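Peptide synthetase, module 7 (PDB 4TX3) forms a condensation-type domain of a nonribosomal peptide synthetase, probably serving as a recruitment platform for cytochrome P450 enzymes rather than forming peptide bonds. Local coordinates at residues Trp27-His40 against Glu109-Met121. Numbering follows the deposited sequence.
Sequences WLLARPSEETRGRH and ERGEQLFDLTRDM. With SO4 (sulfate ion), chain F.
His40, Arg31 and Arg37 reach across to Gly111, Phe115 and Glu112 in a mixed polar and apolar contact between the segment running from the end of helix 21-28 into strand 40-49 and the end of helix 103-112 with the loop after it. His40 ND1 donates an almost straight bond in the ring plane to Gly111 O (2.9 Å), while Phe115 turns its edge to one ring face in a T-shaped pair, planes 87° apart and centroids 5.0 Å apart. The Gly38 carbonyl carbon covers the opposite face. At the far edge, NE2 meets a water (2.8 Å) that also takes the Phe115 N-H and donates to the sulfate.

Arg31 sends NH1 to Phe115 O (3.0 Å), approaching from above the carbonyl plane, and Leu114 CB lies 3.7 Å over the centre of its guanidinium. The CD2 branch of Leu114 packs on Gly38 CA (3.9 Å).

Arg37 bends at chi3 (60°), which presents NE and NH2 side-on to the Glu112 carboxylate; the NH2 to OE2 arm of this salt bridge measures 2.8 Å. NH2 also serves Val392 O, so an alanine here would probably leave Glu112 without its counter-charge, its carboxylate free to swing, and that carbonyl short of a donor. Thr118 CG2 and Leu117 CB pack obliquely against the Trp27 ring, whose NE1 bonds Phe74 O.

The sulfate, probably from the crystallisation liquor, is bound by Arg31 N, Arg39, Arg233 and His142. His142 begins a His-Arg-x-x-x-Asp-Asp sequence, consistent with a degenerate form of the HHxxxDG active-site motif of condensation domains, in the chloramphenicol acetyltransferase-like fold.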
ATOM      1  N   TRP B  27      13.038  27.464   1.761  1.00 34.04           N
ATOM      2  CA  TRP B  27      13.263  28.606   0.885  1.00 33.21           C
ATOM      3  C   TRP B  27      14.343  29.528   1.448  1.00 35.41           C
ATOM      4  O   TRP B  27      15.274  29.910   0.741  1.00 34.46           O
ATOM      5  CB  TRP B  27      11.958  29.370   0.681  1.00 31.60           C
ATOM      6  CG  TRP B  27      11.950  30.397  -0.430  1.00 30.24           C
ATOM      7  CD1 TRP B  27      11.582  30.195  -1.720  1.00 32.44           C
ATOM      8  CD2 TRP B  27      12.280  31.783  -0.322  1.00 32.14           C
ATOM      9  NE1 TRP B  27      11.675  31.362  -2.434  1.00 32.61           N
ATOM     10  CE2 TRP B  27      12.103  32.355  -1.599  1.00 32.51           C
ATOM     11  CE3 TRP B  27      12.714  32.600   0.729  1.00 31.33           C
ATOM     12  CZ2 TRP B  27      12.339  33.700  -1.855  1.00 37.09           C
ATOM     13  CZ3 TRP B  27      12.950  33.939   0.478  1.00 32.69           C
ATOM     14  CH2 TRP B  27      12.765  34.478  -0.805  1.00 39.28           C
ATOM     15  N   LEU B  28      14.217  29.874   2.723  1.00 31.97           N
ATOM     16  CA  LEU B  28      15.182  30.752   3.367  1.00 34.35           C
ATOM     17  C   LEU B  28      16.600  30.185   3.393  1.00 37.81           C
ATOM     18  O   LEU B  28      17.567  30.920   3.223  1.00 42.62           O
ATOM     19  CB  LEU B  28      14.729  31.064   4.788  1.00 33.57           C
ATOM     20  CG  LEU B  28      13.545  32.013   4.759  1.00 29.49           C
ATOM     21  CD1 LEU B  28      12.784  31.939   6.043  1.00 30.22           C
ATOM     22  CD2 LEU B  28      14.033  33.414   4.493  1.00 30.69           C
ATOM     23  N   LEU B  29      16.732  28.883   3.598  1.00 41.08           N
ATOM     24  CA  LEU B  29      18.059  28.286   3.723  1.00 43.57           C
ATOM     25  C   LEU B  29      18.572  27.802   2.380  1.00 46.98           C
ATOM     26  O   LEU B  29      19.439  26.932   2.311  1.00 51.56           O
ATOM     27  CB  LEU B  29      18.042  27.125   4.723  1.00 40.79           C
ATOM     28  CG  LEU B  29      17.581  27.479   6.140  1.00 43.18           C
ATOM     29  CD1 LEU B  29      17.875  26.337   7.097  1.00 45.73           C
ATOM     30  CD2 LEU B  29      18.191  28.794   6.633  1.00 41.74           C
ATOM     31  N   ALA B  30      18.030  28.362   1.309  1.00 49.02           N
ATOM     32  CA  ALA B  30      18.436  27.949  -0.029  1.00 50.13           C
ATOM     33  C   ALA B  30      19.754  28.619  -0.452  1.00 59.46           C
ATOM     34  O   ALA B  30      19.894  29.854  -0.413  1.00 54.95           O
ATOM     35  CB  ALA B  30      17.340  28.249  -1.032  1.00 45.61           C
ATOM     36  N   ARG B  31      20.713  27.777  -0.832  1.00 56.59           N
ATOM     37  CA  ARG B  31      21.995  28.199  -1.394  1.00 53.94           C
ATOM     38  C   ARG B  31      22.706  29.275  -0.579  1.00 56.94           C
ATOM     39  O   ARG B  31      22.825  30.409  -1.036  1.00 61.91           O
ATOM     40  CB  ARG B  31      21.778  28.671  -2.837  1.00 53.24           C
ATOM     41  CG  ARG B  31      21.172  27.576  -3.717  1.00 51.36           C
ATOM     42  CD  ARG B  31      20.658  28.105  -5.038  1.00 52.83           C
ATOM     43  NE  ARG B  31      21.740  28.504  -5.935  1.00 60.41           N
ATOM     44  CZ  ARG B  31      21.614  28.639  -7.253  1.00 55.14           C
ATOM     45  NH1 ARG B  31      20.447  28.410  -7.847  1.00 52.08           N
ATOM     46  NH2 ARG B  31      22.662  28.997  -7.983  1.00 60.75           N
ATOM     47  N   PRO B  32      23.180  28.920   0.636  1.00 58.99           N
ATOM     48  CA  PRO B  32      23.926  29.844   1.504  1.00 55.66           C
ATOM     49  C   PRO B  32      25.361  30.023   1.020  1.00 57.51           C
ATOM     50  O   PRO B  32      26.065  30.960   1.402  1.00 58.49           O
ATOM     51  CB  PRO B  32      23.887  29.151   2.867  1.00 55.72           C
ATOM     52  CG  PRO B  32      23.815  27.689   2.534  1.00 52.67           C
ATOM     53  CD  PRO B  32      23.017  27.589   1.259  1.00 54.46           C
ATOM     54  N   SER B  33      25.772  29.077   0.185  1.00 58.63           N
ATOM     55  CA  SER B  33      27.026  29.107  -0.540  1.00 59.13           C
ATOM     56  C   SER B  33      26.827  28.333  -1.826  1.00 62.15           C
ATOM     57  O   SER B  33      25.927  27.491  -1.917  1.00 59.12           O
ATOM     58  CB  SER B  33      28.163  28.493   0.273  1.00 59.06           C
ATOM     59  OG  SER B  33      29.123  27.918  -0.594  1.00 58.45           O
ATOM     60  N   GLU B  34      27.673  28.589  -2.813  1.00 64.27           N
ATOM     61  CA  GLU B  34      27.551  27.858  -4.065  1.00 69.90           C
ATOM     62  C   GLU B  34      28.394  26.587  -4.027  1.00 64.13           C
ATOM     63  O   GLU B  34      28.459  25.851  -5.003  1.00 62.49           O
ATOM     64  CB  GLU B  34      27.922  28.768  -5.238  1.00 66.57           C
ATOM     65  CG  GLU B  34      26.970  28.629  -6.410  1.00 69.59           C
ATOM     66  CD  GLU B  34      25.590  29.246  -6.143  1.00 76.12           C
ATOM     67  OE1 GLU B  34      25.320  29.755  -5.021  1.00 75.23           O
ATOM     68  OE2 GLU B  34      24.755  29.201  -7.072  1.00 75.64           O
ATOM     69  N   GLU B  35      28.997  26.327  -2.867  1.00 62.49           N
ATOM     70  CA  GLU B  35      29.702  25.078  -2.585  1.00 61.64           C
ATOM     71  C   GLU B  35      28.934  24.249  -1.546  1.00 62.85           C
ATOM     72  O   GLU B  35      29.513  23.392  -0.873  1.00 66.10           O
ATOM     73  CB  GLU B  35      31.111  25.361  -2.067  1.00 65.92           C
ATOM     74  CG  GLU B  35      31.817  26.513  -2.764  1.00 73.70           C
ATOM     75  CD  GLU B  35      32.533  27.421  -1.776  1.00 85.31           C
ATOM     76  OE1 GLU B  35      31.914  28.406  -1.310  1.00 83.34           O
ATOM     77  OE2 GLU B  35      33.712  27.150  -1.455  1.00 93.49           O
ATOM     78  N   THR B  36      27.641  24.536  -1.402  1.00 56.15           N
ATOM     79  CA  THR B  36      26.736  23.821  -0.498  1.00 49.75           C
ATOM     80  C   THR B  36      25.748  22.978  -1.292  1.00 44.13           C
ATOM     81  O   THR B  36      25.068  23.517  -2.158  1.00 50.42           O
ATOM     82  CB  THR B  36      25.912  24.802   0.379  1.00 51.07           C
ATOM     83  OG1 THR B  36      26.783  25.649   1.140  1.00 55.48           O
ATOM     84  CG2 THR B  36      24.979  24.055   1.318  1.00 43.44           C
ATOM     85  N   ARG B  37      25.654  21.678  -1.022  1.00 39.67           N
ATOM     86  CA  ARG B  37      24.540  20.882  -1.572  1.00 42.55           C
ATOM     87  C   ARG B  37      23.236  21.504  -1.025  1.00 42.31           C
ATOM     88  O   ARG B  37      23.198  21.877   0.136  1.00 46.33           O
ATOM     89  CB  ARG B  37      24.697  19.409  -1.185  1.00 40.49           C
ATOM     90  CG  ARG B  37      26.152  18.915  -1.270  1.00 36.61           C
ATOM     91  CD  ARG B  37      26.279  17.434  -0.912  1.00 37.21           C
ATOM     92  NE  ARG B  37      25.495  16.591  -1.816  1.00 43.37           N
ATOM     93  CZ  ARG B  37      25.096  15.342  -1.557  1.00 43.66           C
ATOM     94  NH1 ARG B  37      25.397  14.758  -0.399  1.00 41.17           N
ATOM     95  NH2 ARG B  37      24.372  14.681  -2.455  1.00 35.02           N
ATOM     96  N   GLY B  38      22.138  21.576  -1.773  1.00 45.93           N
ATOM     97  CA  GLY B  38      21.707  20.600  -2.737  1.00 38.01           C
ATOM     98  C   GLY B  38      20.777  19.708  -1.923  1.00 38.96           C
ATOM     99  O   GLY B  38      21.013  18.499  -1.834  1.00 41.32           O
ATOM    100  N   ARG B  39      19.750  20.289  -1.288  1.00 35.51           N
ATOM    101  CA  ARG B  39      18.829  19.481  -0.466  1.00 36.24           C
ATOM    102  C   ARG B  39      17.751  18.846  -1.326  1.00 38.48           C
ATOM    103  O   ARG B  39      16.629  19.368  -1.456  1.00 35.53           O
ATOM    104  CB  ARG B  39      18.189  20.305   0.636  1.00 37.41           C
ATOM    105  CG  ARG B  39      19.066  20.461   1.853  1.00 39.16           C
ATOM    106  CD  ARG B  39      18.530  21.555   2.734  1.00 46.06           C
ATOM    107  NE  ARG B  39      18.034  22.670   1.925  1.00 53.54           N
ATOM    108  CZ  ARG B  39      17.424  23.751   2.417  1.00 57.19           C
ATOM    109  NH1 ARG B  39      17.239  23.875   3.733  1.00 58.32           N
ATOM    110  NH2 ARG B  39      16.996  24.712   1.598  1.00 49.99           N
ATOM    111  N   HIS B  40      18.114  17.707  -1.914  1.00 34.97           N
ATOM    112  CA  HIS B  40      17.325  17.091  -2.961  1.00 34.61           C
ATOM    113  C   HIS B  40      16.977  15.647  -2.637  1.00 37.02           C
ATOM    114  O   HIS B  40      17.618  14.986  -1.825  1.00 40.04           O
ATOM    115  CB  HIS B  40      18.083  17.135  -4.291  1.00 33.35           C
ATOM    116  CG  HIS B  40      18.579  18.497  -4.673  1.00 37.91           C
ATOM    117  ND1 HIS B  40      19.641  18.687  -5.528  1.00 37.30           N
ATOM    118  CD2 HIS B  40      18.140  19.737  -4.340  1.00 38.01           C
ATOM    119  CE1 HIS B  40      19.847  19.983  -5.693  1.00 33.80           C
ATOM    120  NE2 HIS B  40      18.953  20.641  -4.983  1.00 32.48           N
ATOM    121  N   GLU B 109      26.149  14.611 -11.154  1.00 42.07           N
ATOM    122  CA  GLU B 109      26.142  16.021 -11.545  1.00 46.64           C
ATOM    123  C   GLU B 109      24.722  16.572 -11.715  1.00 48.37           C
ATOM    124  O   GLU B 109      24.427  17.685 -11.280  1.00 44.59           O
ATOM    125  CB  GLU B 109      26.924  16.223 -12.841  1.00 50.41           C
ATOM    126  CG  GLU B 109      26.692  17.586 -13.483  1.00 56.64           C
ATOM    127  CD  GLU B 109      26.779  17.539 -14.999  1.00 71.40           C
ATOM    128  OE1 GLU B 109      25.715  17.605 -15.666  1.00 70.17           O
ATOM    129  OE2 GLU B 109      27.912  17.435 -15.523  1.00 79.20           O
ATOM    130  N   ARG B 110      23.852  15.789 -12.344  1.00 45.81           N
ATOM    131  CA  ARG B 110      22.469  16.197 -12.580  1.00 44.12           C
ATOM    132  C   ARG B 110      21.694  16.337 -11.251  1.00 44.18           C
ATOM    133  O   ARG B 110      20.919  17.287 -11.062  1.00 44.25           O
ATOM    134  CB  ARG B 110      21.803  15.188 -13.534  1.00 47.58           C
ATOM    135  CG  ARG B 110      20.333  15.416 -13.877  1.00 47.50           C
ATOM    136  CD  ARG B 110      20.042  16.802 -14.440  1.00 53.27           C
ATOM    137  NE  ARG B 110      20.987  17.254 -15.463  1.00 60.02           N
ATOM    138  CZ  ARG B 110      20.837  18.373 -16.177  1.00 62.83           C
ATOM    139  NH1 ARG B 110      19.773  19.154 -15.987  1.00 54.75           N
ATOM    140  NH2 ARG B 110      21.748  18.710 -17.089  1.00 59.92           N
ATOM    141  N   GLY B 111      21.930  15.414 -10.322  1.00 43.86           N
ATOM    142  CA  GLY B 111      21.288  15.455  -9.020  1.00 34.75           C
ATOM    143  C   GLY B 111      21.877  16.515  -8.089  1.00 44.87           C
ATOM    144  O   GLY B 111      21.232  16.908  -7.109  1.00 42.10           O
ATOM    145  N   GLU B 112      23.087  16.990  -8.389  1.00 40.67           N
ATOM    146  CA  GLU B 112      23.735  18.002  -7.552  1.00 41.83           C
ATOM    147  C   GLU B 112      23.373  19.428  -7.950  1.00 39.25           C
ATOM    148  O   GLU B 112      23.509  20.350  -7.159  1.00 41.84           O
ATOM    149  CB  GLU B 112      25.256  17.850  -7.591  1.00 42.75           C
ATOM    150  CG  GLU B 112      25.797  16.732  -6.731  1.00 48.46           C
ATOM    151  CD  GLU B 112      25.460  16.922  -5.260  1.00 55.77           C
ATOM    152  OE1 GLU B 112      26.153  17.729  -4.589  1.00 58.52           O
ATOM    153  OE2 GLU B 112      24.502  16.268  -4.775  1.00 52.84           O
ATOM    154  N   GLN B 113      22.910  19.598  -9.176  1.00 36.47           N
ATOM    155  CA  GLN B 113      22.657  20.916  -9.730  1.00 37.07           C
ATOM    156  C   GLN B 113      21.664  21.751  -8.897  1.00 32.81           C
ATOM    157  O   GLN B 113      20.574  21.299  -8.553  1.00 35.38           O
ATOM    158  CB  GLN B 113      22.164  20.753 -11.163  1.00 34.94           C
ATOM    159  CG  GLN B 113      21.980  22.055 -11.907  1.00 37.52           C
ATOM    160  CD  GLN B 113      21.418  21.832 -13.290  1.00 42.83           C
ATOM    161  OE1 GLN B 113      21.672  20.797 -13.927  1.00 50.89           O
ATOM    162  NE2 GLN B 113      20.638  22.783 -13.758  1.00 35.67           N
ATOM    163  N   LEU B 114      22.052  22.971  -8.560  1.00 34.53           N
ATOM    164  CA  LEU B 114      21.257  23.776  -7.636  1.00 34.65           C
ATOM    165  C   LEU B 114      20.010  24.350  -8.310  1.00 37.99           C
ATOM    166  O   LEU B 114      20.025  24.638  -9.505  1.00 36.90           O
ATOM    167  CB  LEU B 114      22.115  24.899  -7.040  1.00 36.26           C
ATOM    168  CG  LEU B 114      23.307  24.397  -6.214  1.00 38.10           C
ATOM    169  CD1 LEU B 114      24.039  25.536  -5.542  1.00 46.27           C
ATOM    170  CD2 LEU B 114      22.868  23.349  -5.187  1.00 36.04           C
ATOM    171  N   PHE B 115      18.924  24.477  -7.546  1.00 39.65           N
ATOM    172  CA  PHE B 115      17.700  25.145  -8.014  1.00 38.45           C
ATOM    173  C   PHE B 115      17.694  26.612  -7.603  1.00 35.68           C
ATOM    174  O   PHE B 115      18.141  26.947  -6.503  1.00 43.35           O
ATOM    175  CB  PHE B 115      16.435  24.466  -7.447  1.00 30.59           C
ATOM    176  CG  PHE B 115      16.229  23.046  -7.923  1.00 36.27           C
ATOM    177  CD1 PHE B 115      16.812  21.973  -7.237  1.00 33.16           C
ATOM    178  CD2 PHE B 115      15.447  22.776  -9.042  1.00 30.26           C
ATOM    179  CE1 PHE B 115      16.620  20.668  -7.660  1.00 31.28           C
ATOM    180  CE2 PHE B 115      15.250  21.461  -9.478  1.00 30.49           C
ATOM    181  CZ  PHE B 115      15.833  20.411  -8.790  1.00 32.91           C
ATOM    182  N   ASP B 116      17.185  27.487  -8.466  1.00 35.91           N
ATOM    183  CA  ASP B 116      16.739  28.817  -8.004  1.00 35.53           C
ATOM    184  C   ASP B 116      15.213  28.803  -7.924  1.00 34.50           C
ATOM    185  O   ASP B 116      14.517  29.048  -8.917  1.00 33.92           O
ATOM    186  CB  ASP B 116      17.245  29.934  -8.923  1.00 33.64           C
ATOM    187  CG  ASP B 116      16.602  31.294  -8.631  1.00 39.66           C
ATOM    188  OD1 ASP B 116      15.951  31.486  -7.575  1.00 40.88           O
ATOM    189  OD2 ASP B 116      16.750  32.193  -9.478  1.00 42.67           O
ATOM    190  N   LEU B 117      14.709  28.508  -6.730  1.00 32.29           N
ATOM    191  CA  LEU B 117      13.273  28.327  -6.500  1.00 36.00           C
ATOM    192  C   LEU B 117      12.409  29.565  -6.795  1.00 34.44           C
ATOM    193  O   LEU B 117      11.180  29.472  -6.805  1.00 33.56           O
ATOM    194  CB  LEU B 117      13.048  27.872  -5.055  1.00 32.31           C
ATOM    195  CG  LEU B 117      13.840  26.585  -4.799  1.00 32.43           C
ATOM    196  CD1 LEU B 117      14.024  26.286  -3.316  1.00 27.77           C
ATOM    197  CD2 LEU B 117      13.134  25.440  -5.508  1.00 29.54           C
ATOM    198  N   THR B 118      13.032  30.716  -7.045  1.00 31.28           N
ATOM    199  CA  THR B 118      12.245  31.890  -7.434  1.00 34.90           C
ATOM    200  C   THR B 118      11.860  31.853  -8.920  1.00 34.38           C
ATOM    201  O   THR B 118      10.889  32.481  -9.314  1.00 37.24           O
ATOM    202  CB  THR B 118      12.983  33.219  -7.126  1.00 32.73           C
ATOM    203  OG1 THR B 118      14.260  33.234  -7.774  1.00 36.65           O
ATOM    204  CG2 THR B 118      13.214  33.344  -5.653  1.00 30.76           C
ATOM    205  N   ARG B 119      12.597  31.114  -9.747  1.00 37.14           N
ATOM    206  CA  ARG B 119      12.259  31.062 -11.166  1.00 36.05           C
ATOM    207  C   ARG B 119      12.273  29.654 -11.778  1.00 35.73           C
ATOM    208  O   ARG B 119      11.859  29.488 -12.916  1.00 40.26           O
ATOM    209  CB  ARG B 119      13.195  31.988 -11.972  1.00 41.28           C
ATOM    210  CG  ARG B 119      14.676  31.585 -12.029  1.00 44.85           C
ATOM    211  CD  ARG B 119      15.491  32.571 -12.888  1.00 47.73           C
ATOM    212  NE  ARG B 119      15.317  33.953 -12.428  1.00 63.06           N
ATOM    213  CZ  ARG B 119      16.214  34.630 -11.714  1.00 64.48           C
ATOM    214  NH1 ARG B 119      17.367  34.060 -11.392  1.00 66.26           N
ATOM    215  NH2 ARG B 119      15.967  35.877 -11.329  1.00 62.96           N
ATOM    216  N   ASP B 120      12.730  28.645 -11.040  1.00 35.07           N
ATOM    217  CA  ASP B 120      12.747  27.270 -11.558  1.00 33.53           C
ATOM    218  C   ASP B 120      11.648  26.405 -10.951  1.00 34.87           C
ATOM    219  O   ASP B 120      11.304  26.566  -9.787  1.00 40.36           O
ATOM    220  CB  ASP B 120      14.086  26.579 -11.277  1.00 35.03           C
ATOM    221  CG  ASP B 120      15.268  27.266 -11.929  1.00 39.10           C
ATOM    222  OD1 ASP B 120      15.085  27.969 -12.951  1.00 44.37           O
ATOM    223  OD2 ASP B 120      16.399  27.076 -11.417  1.00 39.07           O
ATOM    224  N   MET B 121      11.111  25.476 -11.729  1.00 36.30           N
ATOM    225  CA  MET B 121      10.277  24.422 -11.166  1.00 38.22           C
ATOM    226  C   MET B 121      11.141  23.570 -10.214  1.00 35.22           C
ATOM    227  O   MET B 121      12.321  23.343 -10.473  1.00 36.05           O
ATOM    228  CB  MET B 121       9.668  23.564 -12.280  1.00 37.59           C
ATOM    229  CG  MET B 121       9.008  24.361 -13.389  1.00 36.63           C
ATOM    230  SD  MET B 121       7.381  24.953 -12.946  1.00 49.80           S
ATOM    231  CE  MET B 121       7.110  26.209 -14.198  1.00 46.31           C
TER
HETATM  232  S   SO4 F 501      19.218  24.518  -1.326  1.00 54.33           S
HETATM  233  O1  SO4 F 501      17.977  25.225  -1.643  1.00 55.01           O
HETATM  234  O2  SO4 F 501      20.081  24.516  -2.505  1.00 44.37           O
HETATM  235  O3  SO4 F 501      19.914  25.215  -0.235  1.00 58.66           O
HETATM  236  O4  SO4 F 501      18.895  23.146  -0.914  1.00 46.58           O
HETATM  237  O   HOH W   1      19.041  23.443  -4.981  1.00 29.39           O